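Local coordinates for DUF115 domain-containing protein (Magnetospirillum magneticum AMB-1, PDB 5MU5) that is a Maf glycosyltransferase involved in flagella formation, probably by transferring a sugar to flagellin, at residues Y253-I263 and R530-W541. Numbering follows the deposited sequence.
Sequences YKNMRDGRYSI and RPGGEELFHDRW
Ile263 and Arg530 meet as an antiparallel hydrogen-bonded pair, so that strand 530-531 closes one end, within this chain, of the large mixed sheet to which the MptE-like region contributes. Both backbone bonds of the pair form: Ile263 N gives to Arg530 O at 2.8 Å, and Arg530 N returns a longer bond to Ile263 O. Next along, Gly532 N donates to Tyr261 O at 2.7 Å, while the N and O of Ser262 in between turn to strand 363-367, at Val364 and Tyr366. Gly532 also lays its CA over the Tyr261 ring, 3.9 Å from the centroid; a CB on that side would run into CE1. The Tyr261 hydroxyl makes a weak bond back to Met256 O.

Beyond the glycines the chain enters helix 534-541, which crosses helix 253-257 at 135° through an aromatic cluster. Phe537 points its edge at the face of Tyr253, centroids 5.0 Å apart, and Tyr253 in turn sets its own edge over the face of Trp541. Bent at chi2 (71°), Arg257 brings CD over the Phe537 ring and its guanidinium nearly parallel to it, planes 6° apart. Glu648 takes up the polar ends, bonding Tyr253 OH and forming a salt bridge with Arg257 NE; Glu534 OE1, 4.1 Å from Arg257 NH1, is too distant for one. Replacing Phe537 by alanine would take away the ring that Arg257 lies over and whose edge meets Tyr253, and would probably leave the guanidinium freer to swing and the Tyr253 face without its partner. Phe537 CB itself rests 3.5 Å from Met256 O.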
loop_
_atom_site.group_PDB
_atom_site.type_symbol
_atom_site.label_atom_id
_atom_site.label_comp_id
_atom_site.label_asym_id
_atom_site.label_seq_id
_atom_site.Cartn_x
_atom_site.Cartn_y
_atom_site.Cartn_z
ATOM N N TYR A 253 -11.415 -6.570 -19.196
ATOM C CA TYR A 253 -12.001 -6.281 -20.493
ATOM C C TYR A 253 -12.695 -7.540 -21.010
ATOM O O TYR A 253 -13.864 -7.503 -21.345
ATOM C CB TYR A 253 -10.915 -5.836 -21.474
ATOM C CG TYR A 253 -11.367 -5.604 -22.901
ATOM C CD1 TYR A 253 -11.667 -6.675 -23.741
ATOM C CD2 TYR A 253 -11.446 -4.314 -23.428
ATOM C CE1 TYR A 253 -12.067 -6.466 -25.042
ATOM C CE2 TYR A 253 -11.842 -4.104 -24.728
ATOM C CZ TYR A 253 -12.152 -5.191 -25.524
ATOM O OH TYR A 253 -12.529 -5.003 -26.826
ATOM N N LYS A 254 -11.975 -8.656 -21.036
ATOM C CA LYS A 254 -12.520 -9.902 -21.580
ATOM C C LYS A 254 -13.631 -10.457 -20.719
ATOM O O LYS A 254 -14.563 -11.026 -21.226
ATOM C CB LYS A 254 -11.441 -10.962 -21.705
ATOM C CG LYS A 254 -10.288 -10.566 -22.591
ATOM C CD LYS A 254 -10.685 -10.417 -24.030
ATOM C CE LYS A 254 -10.956 -11.774 -24.636
ATOM N NZ LYS A 254 -11.240 -11.627 -26.080
ATOM N N ASN A 255 -13.511 -10.308 -19.411
ATOM C CA ASN A 255 -14.547 -10.777 -18.516
ATOM C C ASN A 255 -15.878 -10.061 -18.705
ATOM O O ASN A 255 -16.920 -10.648 -18.489
ATOM C CB ASN A 255 -14.100 -10.616 -17.067
ATOM C CG ASN A 255 -13.176 -11.725 -16.618
ATOM O OD1 ASN A 255 -13.269 -12.844 -17.115
ATOM N ND2 ASN A 255 -12.294 -11.429 -15.658
ATOM N N MET A 256 -15.841 -8.796 -19.097
ATOM C CA MET A 256 -17.055 -8.000 -19.164
ATOM C C MET A 256 -17.602 -7.731 -20.543
ATOM O O MET A 256 -18.730 -7.282 -20.655
ATOM C CB MET A 256 -16.796 -6.674 -18.485
ATOM C CG MET A 256 -16.664 -6.816 -16.987
ATOM S SD MET A 256 -16.122 -5.255 -16.338
ATOM C CE MET A 256 -17.572 -4.232 -16.663
ATOM N N ARG A 257 -16.789 -7.981 -21.561
ATOM C CA ARG A 257 -17.119 -7.728 -22.952
ATOM C C ARG A 257 -18.419 -8.408 -23.375
ATOM O O ARG A 257 -19.338 -7.742 -23.829
ATOM C CB ARG A 257 -15.980 -8.249 -23.846
ATOM C CG ARG A 257 -16.149 -7.990 -25.337
ATOM C CD ARG A 257 -15.968 -6.513 -25.629
ATOM N NE ARG A 257 -16.324 -6.170 -26.989
ATOM C CZ ARG A 257 -17.562 -5.919 -27.410
ATOM N NH1 ARG A 257 -18.599 -5.987 -26.579
ATOM N NH2 ARG A 257 -17.762 -5.606 -28.682
ATOM N N ASP A 258 -18.457 -9.730 -23.207
ATOM C CA ASP A 258 -19.511 -10.606 -23.724
ATOM C C ASP A 258 -20.190 -11.398 -22.634
ATOM O O ASP A 258 -19.775 -11.392 -21.482
ATOM C CB ASP A 258 -18.891 -11.698 -24.614
ATOM C CG ASP A 258 -18.084 -11.155 -25.760
ATOM O OD1 ASP A 258 -18.675 -10.796 -26.803
ATOM O OD2 ASP A 258 -16.841 -11.145 -25.639
ATOM N N GLY A 259 -21.225 -12.121 -23.045
ATOM C CA GLY A 259 -21.858 -13.152 -22.236
ATOM C C GLY A 259 -22.499 -12.790 -20.919
ATOM O O GLY A 259 -22.473 -11.642 -20.442
ATOM N N ARG A 260 -23.083 -13.817 -20.330
ATOM C CA ARG A 260 -23.737 -13.669 -19.065
ATOM C C ARG A 260 -22.696 -13.562 -17.948
ATOM O O ARG A 260 -21.705 -14.288 -17.907
ATOM C CB ARG A 260 -24.692 -14.843 -18.791
ATOM C CG ARG A 260 -25.955 -14.864 -19.644
ATOM C CD ARG A 260 -27.021 -15.793 -19.054
ATOM N NE ARG A 260 -26.596 -17.198 -19.033
ATOM C CZ ARG A 260 -26.724 -18.058 -20.048
ATOM N NH1 ARG A 260 -27.268 -17.684 -21.205
ATOM N NH2 ARG A 260 -26.297 -19.308 -19.907
ATOM N N TYR A 261 -22.916 -12.591 -17.083
ATOM C CA TYR A 261 -22.242 -12.530 -15.821
ATOM C C TYR A 261 -23.065 -11.568 -15.015
ATOM O O TYR A 261 -23.899 -10.853 -15.566
ATOM C CB TYR A 261 -20.792 -12.055 -15.946
ATOM C CG TYR A 261 -20.653 -10.640 -16.416
ATOM C CD1 TYR A 261 -20.695 -9.583 -15.520
ATOM C CD2 TYR A 261 -20.463 -10.360 -17.761
ATOM C CE1 TYR A 261 -20.552 -8.278 -15.955
ATOM C CE2 TYR A 261 -20.306 -9.051 -18.211
ATOM C CZ TYR A 261 -20.361 -8.017 -17.302
ATOM O OH TYR A 261 -20.229 -6.720 -17.736
ATOM N N SER A 262 -22.834 -11.571 -13.714
ATOM C CA SER A 262 -23.463 -10.639 -12.813
ATOM C C SER A 262 -22.398 -9.956 -11.957
ATOM O O SER A 262 -21.228 -10.330 -11.993
ATOM C CB SER A 262 -24.470 -11.352 -11.940
ATOM O OG SER A 262 -25.489 -11.952 -12.711
ATOM N N ILE A 263 -22.828 -8.941 -11.218
ATOM C CA ILE A 263 -21.963 -8.091 -10.437
ATOM C C ILE A 263 -22.404 -8.146 -8.997
ATOM O O ILE A 263 -23.594 -8.005 -8.713
ATOM C CB ILE A 263 -22.096 -6.623 -10.867
ATOM C CG1 ILE A 263 -21.798 -6.459 -12.355
ATOM C CG2 ILE A 263 -21.128 -5.765 -10.072
ATOM C CD1 ILE A 263 -20.430 -6.982 -12.753
ATOM N N ARG A 530 -26.634 -7.928 -9.680
ATOM C CA ARG A 530 -26.973 -7.126 -10.837
ATOM C C ARG A 530 -26.435 -7.783 -12.127
ATOM O O ARG A 530 -25.232 -8.015 -12.254
ATOM C CB ARG A 530 -26.354 -5.735 -10.663
ATOM C CG ARG A 530 -26.772 -4.738 -11.744
ATOM C CD ARG A 530 -25.982 -3.435 -11.653
ATOM N NE ARG A 530 -25.610 -2.904 -12.972
ATOM C CZ ARG A 530 -24.917 -1.780 -13.178
ATOM N NH1 ARG A 530 -24.509 -1.033 -12.162
ATOM N NH2 ARG A 530 -24.628 -1.394 -14.414
ATOM N N PRO A 531 -27.315 -8.089 -13.098
ATOM C CA PRO A 531 -26.823 -8.693 -14.355
ATOM C C PRO A 531 -25.906 -7.763 -15.155
ATOM O O PRO A 531 -26.130 -6.564 -15.190
ATOM C CB PRO A 531 -28.106 -8.963 -15.160
ATOM C CG PRO A 531 -29.232 -8.864 -14.172
ATOM C CD PRO A 531 -28.780 -7.919 -13.097
ATOM N N GLY A 532 -24.881 -8.321 -15.784
ATOM C CA GLY A 532 -23.954 -7.541 -16.592
ATOM C C GLY A 532 -24.147 -7.787 -18.082
ATOM O O GLY A 532 -23.996 -8.917 -18.568
ATOM N N GLY A 533 -24.490 -6.737 -18.816
ATOM C CA GLY A 533 -24.629 -6.842 -20.267
ATOM C C GLY A 533 -23.443 -6.221 -20.984
ATOM O O GLY A 533 -22.388 -5.980 -20.390
ATOM N N GLU A 534 -23.627 -5.976 -22.276
ATOM C CA GLU A 534 -22.657 -5.248 -23.066
ATOM C C GLU A 534 -22.857 -3.777 -22.820
ATOM O O GLU A 534 -21.959 -2.990 -23.082
ATOM C CB GLU A 534 -22.850 -5.507 -24.547
ATOM C CG GLU A 534 -22.485 -6.908 -24.971
ATOM C CD GLU A 534 -22.895 -7.191 -26.399
ATOM O OE1 GLU A 534 -22.616 -6.351 -27.287
ATOM O OE2 GLU A 534 -23.490 -8.265 -26.628
ATOM N N GLU A 535 -24.050 -3.406 -22.350
ATOM C CA GLU A 535 -24.351 -2.016 -22.030
ATOM C C GLU A 535 -23.302 -1.523 -21.040
ATOM O O GLU A 535 -22.714 -0.453 -21.215
ATOM C CB GLU A 535 -25.748 -1.848 -21.401
ATOM C CG GLU A 535 -26.946 -2.137 -22.304
ATOM C CD GLU A 535 -27.289 -3.618 -22.455
ATOM O OE1 GLU A 535 -26.691 -4.485 -21.774
ATOM O OE2 GLU A 535 -28.186 -3.919 -23.272
ATOM N N LEU A 536 -23.059 -2.320 -20.001
ATOM C CA LEU A 536 -22.102 -1.937 -18.977
ATOM C C LEU A 536 -20.715 -1.805 -19.572
ATOM O O LEU A 536 -20.036 -0.800 -19.355
ATOM C CB LEU A 536 -22.079 -2.937 -17.827
ATOM C CG LEU A 536 -21.087 -2.569 -16.730
ATOM C CD1 LEU A 536 -21.264 -1.123 -16.267
ATOM C CD2 LEU A 536 -21.221 -3.550 -15.569
ATOM N N PHE A 537 -20.303 -2.804 -20.342
ATOM C CA PHE A 537 -19.006 -2.727 -20.972
ATOM C C PHE A 537 -18.824 -1.429 -21.775
ATOM O O PHE A 537 -17.829 -0.739 -21.610
ATOM C CB PHE A 537 -18.731 -3.949 -21.853
ATOM C CG PHE A 537 -17.509 -3.802 -22.698
ATOM C CD1 PHE A 537 -16.247 -4.039 -22.169
ATOM C CD2 PHE A 537 -17.615 -3.373 -24.020
ATOM C CE1 PHE A 537 -15.113 -3.867 -22.945
ATOM C CE2 PHE A 537 -16.485 -3.201 -24.801
ATOM C CZ PHE A 537 -15.231 -3.449 -24.260
ATOM N N HIS A 538 -19.774 -1.108 -22.642
ATOM C CA HIS A 538 -19.646 0.066 -23.498
ATOM C C HIS A 538 -19.683 1.363 -22.712
ATOM O O HIS A 538 -18.951 2.297 -23.024
ATOM C CB HIS A 538 -20.715 0.088 -24.589
ATOM C CG HIS A 538 -20.510 -0.953 -25.636
ATOM N ND1 HIS A 538 -19.373 -1.003 -26.414
ATOM C CD2 HIS A 538 -21.292 -1.981 -26.041
ATOM C CE1 HIS A 538 -19.465 -2.019 -27.256
ATOM N NE2 HIS A 538 -20.619 -2.629 -27.049
ATOM N N ASP A 539 -20.545 1.419 -21.707
ATOM C CA ASP A 539 -20.612 2.571 -20.830
ATOM C C ASP A 539 -19.232 2.869 -20.249
ATOM O O ASP A 539 -18.768 4.007 -20.308
ATOM C CB ASP A 539 -21.602 2.321 -19.696
ATOM C CG ASP A 539 -21.678 3.482 -18.737
ATOM O OD1 ASP A 539 -22.061 4.594 -19.169
ATOM O OD2 ASP A 539 -21.344 3.284 -17.554
ATOM N N ARG A 540 -18.571 1.842 -19.707
ATOM C CA ARG A 540 -17.235 2.008 -19.133
ATOM C C ARG A 540 -16.147 2.233 -20.199
ATOM O O ARG A 540 -15.439 3.226 -20.150
ATOM C CB ARG A 540 -16.872 0.809 -18.247
ATOM C CG ARG A 540 -17.806 0.540 -17.056
ATOM C CD ARG A 540 -17.701 1.603 -15.969
ATOM N NE ARG A 540 -18.356 2.842 -16.372
ATOM C CZ ARG A 540 -18.241 4.008 -15.746
ATOM N NH1 ARG A 540 -17.494 4.129 -14.652
ATOM N NH2 ARG A 540 -18.889 5.064 -16.227
ATOM N N TRP A 541 -16.028 1.334 -21.168
ATOM C CA TRP A 541 -14.960 1.412 -22.181
ATOM C C TRP A 541 -14.945 2.645 -23.092
ATOM O O TRP A 541 -13.888 3.246 -23.302
ATOM C CB TRP A 541 -15.006 0.183 -23.071
ATOM C CG TRP A 541 -13.841 0.051 -23.976
ATOM C CD1 TRP A 541 -13.838 0.188 -25.323
ATOM C CD2 TRP A 541 -12.496 -0.263 -23.599
ATOM N NE1 TRP A 541 -12.571 -0.031 -25.823
ATOM C CE2 TRP A 541 -11.730 -0.308 -24.782
ATOM C CE3 TRP A 541 -11.874 -0.539 -22.382
ATOM C CZ2 TRP A 541 -10.373 -0.590 -24.784
ATOM C CZ3 TRP A 541 -10.530 -0.830 -22.379
ATOM C CH2 TRP A 541 -9.788 -0.852 -23.578
#